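PDB 5XDC: thermophilic dibenzothiophene desulfurization enzyme C from Paenibacillus sp. A11-2, which probably catalyses the FMNH2- and O2-dependent oxidation of dibenzothiophene to its 5-oxide and then to the 5,5-dioxide. Local coordinates for residues Ala271-Ser274 against Arg275-Arg279; Thr290-Pro293 against Tyr294-Ala297; Ile262-Gly265 against Ala266-Ala270. All coordinates share one frame; numbering follows the deposited sequence. Where two conformers were deposited one is given.

Overall arrangement
The three contacts lie in series along the chain. Interactions 3 and 1 adjoin on helix 247-276, with centres about 13 Å apart. Interaction 2 opens the next helix, 293-324. It touches interaction 1 through Thr290 CG2, 3.8 Å from Ser274 O, but stays about 8 Å from interaction 3 at the nearest atoms. All three touch the second subunit. Interaction 1 is closest to the flavin site. It holds Arg279, and the side chain of Tyr273 is about 3 Å from that of Arg366. Both arginines bind FMN in another structure of this protein; no flavin is bound to this chain. The side chains of Ile262 and Tyr273 are about 10 and 11 Å from a bound indole.

Interaction 1: Ala271-Ser274 against Arg275-Arg279; sequences AHYS and RSHSR. With SO4 (sulfate ion), chain L.
The rings of Tyr273 and His277 form an offset stack near the end of helix 247-276. Their centroids are 4.2 Å apart and their planes differ by 17°. His277 ND1 sits above the rim of the tyrosine face, 3.5 Å from Tyr273 CD2. Tyr273 reaches this place because its CG stands anti to the backbone N (chi1 -178°). This is the tight part of the contact. Tyr273 O takes two bonds: from His277 N at 2.8 Å and from His277 ND1 at 3.0 Å. The ND1 bond uses a lone pair in the carbonyl plane, and the oxygen lies in the imidazole plane. The bond and the stack fix the rotation of the imidazole. Ser276 OG and Ser276 N reach His272 O from opposite faces of its plane, with Ser276 OG at 3.0 Å.

The solvent side is looser. His272 and Ser276 are exposed, and the His272 side chain makes few contacts with 275-279, its CB lying 4.1 Å from Arg275 NH2. The guanidinium lays one face over Ala271 O. Arg275 NH2 bonds sulfate O3 at 2.8 Å, though the place of O3 is less sure. The ion probably comes from the crystallisation liquor. Arg275 NH1 bonds Leu403 O of the second subunit.

Phe373 stacks on Tyr273, and Tyr273 and His277 both touch Arg366. Arg366 and Arg279 bind FMN in another structure of this protein; none is bound to this chain here. The arrangement is the last turn of a helix, where the carbonyls of His272 and Tyr273 each accept from a side chain as well as an amide.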
# COMPACT_ATOMS: atom_id res chain seq x y z
N ALA B 271 -18.59 11.84 2.09
CA ALA B 271 -19.19 11.83 3.42
C ALA B 271 -20.66 12.22 3.35
O ALA B 271 -21.52 11.58 3.98
CB ALA B 271 -18.43 12.78 4.34
N HIS B 272 -20.96 13.25 2.57
CA HIS B 272 -22.35 13.67 2.37
C HIS B 272 -23.20 12.54 1.81
O HIS B 272 -24.32 12.30 2.29
CB HIS B 272 -22.39 14.89 1.45
CG HIS B 272 -23.78 15.37 1.16
ND1 HIS B 272 -24.50 14.95 0.07
CD2 HIS B 272 -24.58 16.23 1.84
CE1 HIS B 272 -25.69 15.53 0.07
NE2 HIS B 272 -25.76 16.32 1.14
N TYR B 273 -22.69 11.82 0.81
CA TYR B 273 -23.41 10.69 0.25
C TYR B 273 -23.62 9.60 1.29
O TYR B 273 -24.71 9.04 1.41
CB TYR B 273 -22.67 10.13 -0.96
CG TYR B 273 -23.40 8.98 -1.60
CD1 TYR B 273 -23.24 7.68 -1.15
CD2 TYR B 273 -24.26 9.21 -2.68
CE1 TYR B 273 -23.91 6.64 -1.73
CE2 TYR B 273 -24.94 8.16 -3.27
CZ TYR B 273 -24.77 6.89 -2.79
OH TYR B 273 -25.46 5.86 -3.40
N SER B 274 -22.56 9.27 2.03
CA SER B 274 -22.66 8.22 3.04
C SER B 274 -23.73 8.54 4.07
O SER B 274 -24.52 7.67 4.46
CB SER B 274 -21.30 8.02 3.71
OG SER B 274 -20.39 7.33 2.85
N ARG B 275 -23.77 9.79 4.53
CA ARG B 275 -24.73 10.16 5.56
C ARG B 275 -26.17 10.07 5.06
O ARG B 275 -27.07 9.75 5.83
CB ARG B 275 -24.44 11.57 6.07
CG ARG B 275 -23.23 11.62 7.00
CD ARG B 275 -23.06 12.97 7.65
NE ARG B 275 -22.82 14.02 6.67
CZ ARG B 275 -21.63 14.52 6.33
NH1 ARG B 275 -20.50 14.07 6.88
NH2 ARG B 275 -21.57 15.47 5.41
N SER B 276 -26.40 10.33 3.77
CA SER B 276 -27.76 10.40 3.26
C SER B 276 -28.17 9.15 2.50
O SER B 276 -29.35 9.03 2.14
CB SER B 276 -27.93 11.63 2.36
OG SER B 276 -27.05 11.58 1.26
N HIS B 277 -27.25 8.22 2.27
CA HIS B 277 -27.55 6.90 1.71
C HIS B 277 -26.80 5.86 2.55
O HIS B 277 -25.86 5.22 2.09
CB HIS B 277 -27.16 6.83 0.25
CG HIS B 277 -27.66 7.98 -0.56
ND1 HIS B 277 -27.02 9.21 -0.57
CD2 HIS B 277 -28.73 8.11 -1.38
CE1 HIS B 277 -27.68 10.04 -1.36
NE2 HIS B 277 -28.73 9.40 -1.86
N SER B 278 -27.24 5.68 3.80
CA SER B 278 -26.50 4.89 4.78
C SER B 278 -27.02 3.46 4.90
O SER B 278 -27.06 2.90 6.01
CB SER B 278 -26.52 5.60 6.13
OG SER B 278 -27.85 5.79 6.59
N ARG B 279 -27.40 2.83 3.79
CA ARG B 279 -27.90 1.45 3.81
C ARG B 279 -26.79 0.47 4.17
O ARG B 279 -25.86 0.30 3.38
CB ARG B 279 -28.49 1.08 2.45
S SO4 L . -25.23 16.57 5.37
O1 SO4 L . -25.65 15.73 6.49
O2 SO4 L . -24.70 17.85 5.85
O3 SO4 L . -24.18 15.88 4.64
O4 SO4 L . -26.38 16.83 4.51

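Interaction 2: Thr290-Pro293 against Tyr294-Ala297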
# COMPACT_ATOMS: atom_id res chain seq x y z
N THR B 290 -23.00 4.45 8.48
CA THR B 290 -22.14 5.43 9.12
C THR B 290 -21.56 4.94 10.44
O THR B 290 -20.75 5.65 11.03
CB THR B 290 -22.92 6.72 9.38
OG1 THR B 290 -24.12 6.41 10.09
CG2 THR B 290 -23.27 7.43 8.07
N GLU B 291 -21.97 3.75 10.91
CA GLU B 291 -21.39 3.09 12.07
C GLU B 291 -20.59 1.85 11.69
O GLU B 291 -20.08 1.16 12.58
CB GLU B 291 -22.49 2.70 13.06
CG GLU B 291 -23.36 3.87 13.55
CD GLU B 291 -22.54 4.99 14.17
OE1 GLU B 291 -22.75 6.16 13.77
OE2 GLU B 291 -21.69 4.70 15.04
N ASP B 292 -20.51 1.53 10.41
CA ASP B 292 -19.78 0.36 9.97
C ASP B 292 -18.29 0.56 10.25
O ASP B 292 -17.75 1.61 9.91
CB ASP B 292 -20.05 0.13 8.48
CG ASP B 292 -19.39 -1.11 7.96
OD1 ASP B 292 -18.17 -1.06 7.68
OD2 ASP B 292 -20.09 -2.14 7.81
N PRO B 293 -17.61 -0.41 10.87
CA PRO B 293 -16.21 -0.17 11.23
C PRO B 293 -15.31 0.01 10.03
O PRO B 293 -14.31 0.73 10.12
CB PRO B 293 -15.83 -1.42 12.03
CG PRO B 293 -16.80 -2.46 11.60
CD PRO B 293 -18.07 -1.73 11.32
N TYR B 294 -15.65 -0.61 8.90
CA TYR B 294 -14.79 -0.55 7.72
C TYR B 294 -15.05 0.73 6.92
O TYR B 294 -14.11 1.31 6.38
CB TYR B 294 -15.01 -1.83 6.90
CG TYR B 294 -14.80 -3.09 7.75
CD1 TYR B 294 -13.63 -3.27 8.47
CD2 TYR B 294 -15.80 -4.04 7.87
CE1 TYR B 294 -13.43 -4.39 9.27
CE2 TYR B 294 -15.62 -5.17 8.67
CZ TYR B 294 -14.43 -5.34 9.37
OH TYR B 294 -14.23 -6.45 10.16
N VAL B 295 -16.30 1.21 6.91
CA VAL B 295 -16.59 2.54 6.37
C VAL B 295 -15.84 3.60 7.15
O VAL B 295 -15.20 4.49 6.58
CB VAL B 295 -18.11 2.81 6.39
CG1 VAL B 295 -18.42 4.26 6.00
CG2 VAL B 295 -18.84 1.84 5.47
N LEU B 296 -15.93 3.53 8.48
CA LEU B 296 -15.24 4.50 9.32
C LEU B 296 -13.74 4.47 9.10
O LEU B 296 -13.08 5.52 9.11
CB LEU B 296 -15.58 4.25 10.79
CG LEU B 296 -17.00 4.69 11.17
CD1 LEU B 296 -17.36 4.22 12.57
CD2 LEU B 296 -17.13 6.20 11.08
N ALA B 297 -13.17 3.28 8.90
CA ALA B 297 -11.73 3.16 8.70
C ALA B 297 -11.29 3.83 7.41
O ALA B 297 -10.22 4.45 7.35
CB ALA B 297 -11.33 1.69 8.72
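Asp292 brings OD1 to the first amides of helix 293-324 by setting CG opposite its own backbone N (chi1 -178°). Tyr294 CG stands anti to its carbonyl carbon, beside its backbone N (chi1 -54°), and this lays the ring against Pro293. Asp292 is the N-cap. Its OD1 accepts from Tyr294 N at 2.8 Å and from Val295 N at 3.0 Å. Both amides meet the oxygen on its anti side. Tyr294 N lies farther out of the carboxylate plane than Val295 N. Asp292 O then starts the regular helical bonding by accepting from Leu296 N at 3.0 Å.

Pro293 CG stands over the centre of the Tyr294 ring, 4.1 Å from the centroid, in a CH-pi contact. Asp292 CB also packs against Val295 CG2 at 3.7 Å. Leu296 CD2 comes 3.7 Å from Thr290 O.

Other subunits take the remaining polar ends. Asp292 OD2 bonds Tyr393 OH of the fourth subunit, and Tyr294 OH bonds Pro293 O of the third. With an alanine at Asp292, the amides of Tyr294 and Val295 would probably lose their cap and Tyr393 of the fourth subunit its partner.

The carboxylate thus does two jobs. One oxygen satisfies two amides at the helix start, where the helix dipole would probably stabilise its negative charge, while the other joins subunits of the tetramer.

Interaction 3: Ile262-Gly265 against Ala266-Ala270; sequences IARG and ALEEA
Arg264 and Glu268 run side by side along one flank of helix 247-276 and point the same way. They are one turn apart. The guanidinium and carboxylate planes are 50° apart, so the two groups do not face each other squarely. Glu268 OE2 lies at the edge of the guanidinium, near its plane, 3.9 Å from Arg264 NH1. This is a long salt bridge. Glu268 also has two conformers, so the pair is best read as loose. Two bends bring the ends to the same level: the arginine chain turns at chi3 (-74°) and the glutamate chain at chi2 (-73°). Arg264 has a stronger partner in Glu310 of helix 293-324, which pairs with its NE. Glu268 probably adds a second, more distant negative charge near the guanidinium.

Below these tips the side chains rest on the backbone. Glu268 CG packs 3.4 Å from Arg264 O, and Glu268 N bonds the same oxygen at 3.0 Å. Ala266 CB lies 3.3 Å from Ile262 O. Glu269 CB is likewise 3.3 Å from Gly265 O, but its carboxylate leads away from the preceding turn. Leu267 CB approaches Ala263 O at 3.5 Å. The amides of Ala266, Leu267 and Glu269 each bond the carbonyl four residues back, as in a regular alpha-helix.

Several helices pack round this part of helix 247-276. Ile262 and Ala266 pack against helices 331-363 and 376-385. Arg264 and Leu267 touch helix 293-324, and Leu267 also reaches helix 331-363. Leu267 and Glu268 meet Phe402 of the second subunit. Residues 262-270 thus pack against the helical bundle of the acyl-CoA dehydrogenase-like C-terminal domain, with one side at a subunit interface.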
# COMPACT_ATOMS: atom_id res chain seq x y z
N ILE B 262 -8.83 18.85 -4.59
CA ILE B 262 -9.66 17.77 -5.13
C ILE B 262 -9.90 16.71 -4.07
O ILE B 262 -11.02 16.23 -3.89
CB ILE B 262 -9.02 17.18 -6.40
CG1 ILE B 262 -9.01 18.20 -7.53
CG2 ILE B 262 -9.75 15.90 -6.82
CD1 ILE B 262 -8.13 17.80 -8.69
N ALA B 263 -8.84 16.35 -3.33
CA ALA B 263 -8.95 15.34 -2.28
C ALA B 263 -9.95 15.75 -1.22
O ALA B 263 -10.77 14.93 -0.77
CB ALA B 263 -7.58 15.09 -1.66
N ARG B 264 -9.88 17.00 -0.76
CA ARG B 264 -10.82 17.46 0.26
C ARG B 264 -12.24 17.50 -0.28
O ARG B 264 -13.18 17.05 0.39
CB ARG B 264 -10.40 18.84 0.79
CG ARG B 264 -11.40 19.42 1.79
CD ARG B 264 -10.79 20.53 2.65
NE ARG B 264 -9.86 20.02 3.66
CZ ARG B 264 -10.23 19.52 4.85
NH1 ARG B 264 -11.51 19.46 5.19
NH2 ARG B 264 -9.29 19.08 5.70
N GLY B 265 -12.42 17.98 -1.51
CA GLY B 265 -13.76 18.00 -2.08
C GLY B 265 -14.34 16.61 -2.24
O GLY B 265 -15.53 16.39 -1.96
N ALA B 266 -13.52 15.67 -2.69
CA ALA B 266 -13.97 14.29 -2.85
C ALA B 266 -14.37 13.69 -1.50
O ALA B 266 -15.40 13.02 -1.38
CB ALA B 266 -12.85 13.46 -3.48
N LEU B 267 -13.55 13.90 -0.48
CA LEU B 267 -13.84 13.30 0.82
C LEU B 267 -15.14 13.86 1.40
O LEU B 267 -15.96 13.11 1.93
CB LEU B 267 -12.66 13.52 1.77
CG LEU B 267 -12.46 12.60 2.96
CD1 LEU B 267 -12.43 11.15 2.58
CD2 LEU B 267 -11.16 12.99 3.67
N GLU B 268 -15.33 15.18 1.31
CA GLU B 268 -16.56 15.79 1.82
C GLU B 268 -17.78 15.33 1.02
O GLU B 268 -18.83 15.04 1.60
CB GLU B 268 -16.46 17.32 1.78
CG GLU B 268 -15.48 17.91 2.76
CD GLU B 268 -15.98 17.87 4.20
OE1 GLU B 268 -17.03 17.23 4.47
OE2 GLU B 268 -15.32 18.49 5.06
N GLU B 269 -17.65 15.26 -0.31
CA GLU B 269 -18.79 14.81 -1.12
C GLU B 269 -19.14 13.36 -0.80
O GLU B 269 -20.32 13.00 -0.73
CB GLU B 269 -18.47 14.97 -2.61
CG GLU B 269 -19.52 14.43 -3.57
CD GLU B 269 -20.73 15.34 -3.72
OE1 GLU B 269 -21.63 14.98 -4.52
OE2 GLU B 269 -20.79 16.39 -3.04
N ALA B 270 -18.13 12.51 -0.63
CA ALA B 270 -18.38 11.14 -0.24
C ALA B 270 -19.09 11.08 1.11
O ALA B 270 -20.09 10.38 1.27
CB ALA B 270 -17.07 10.36 -0.21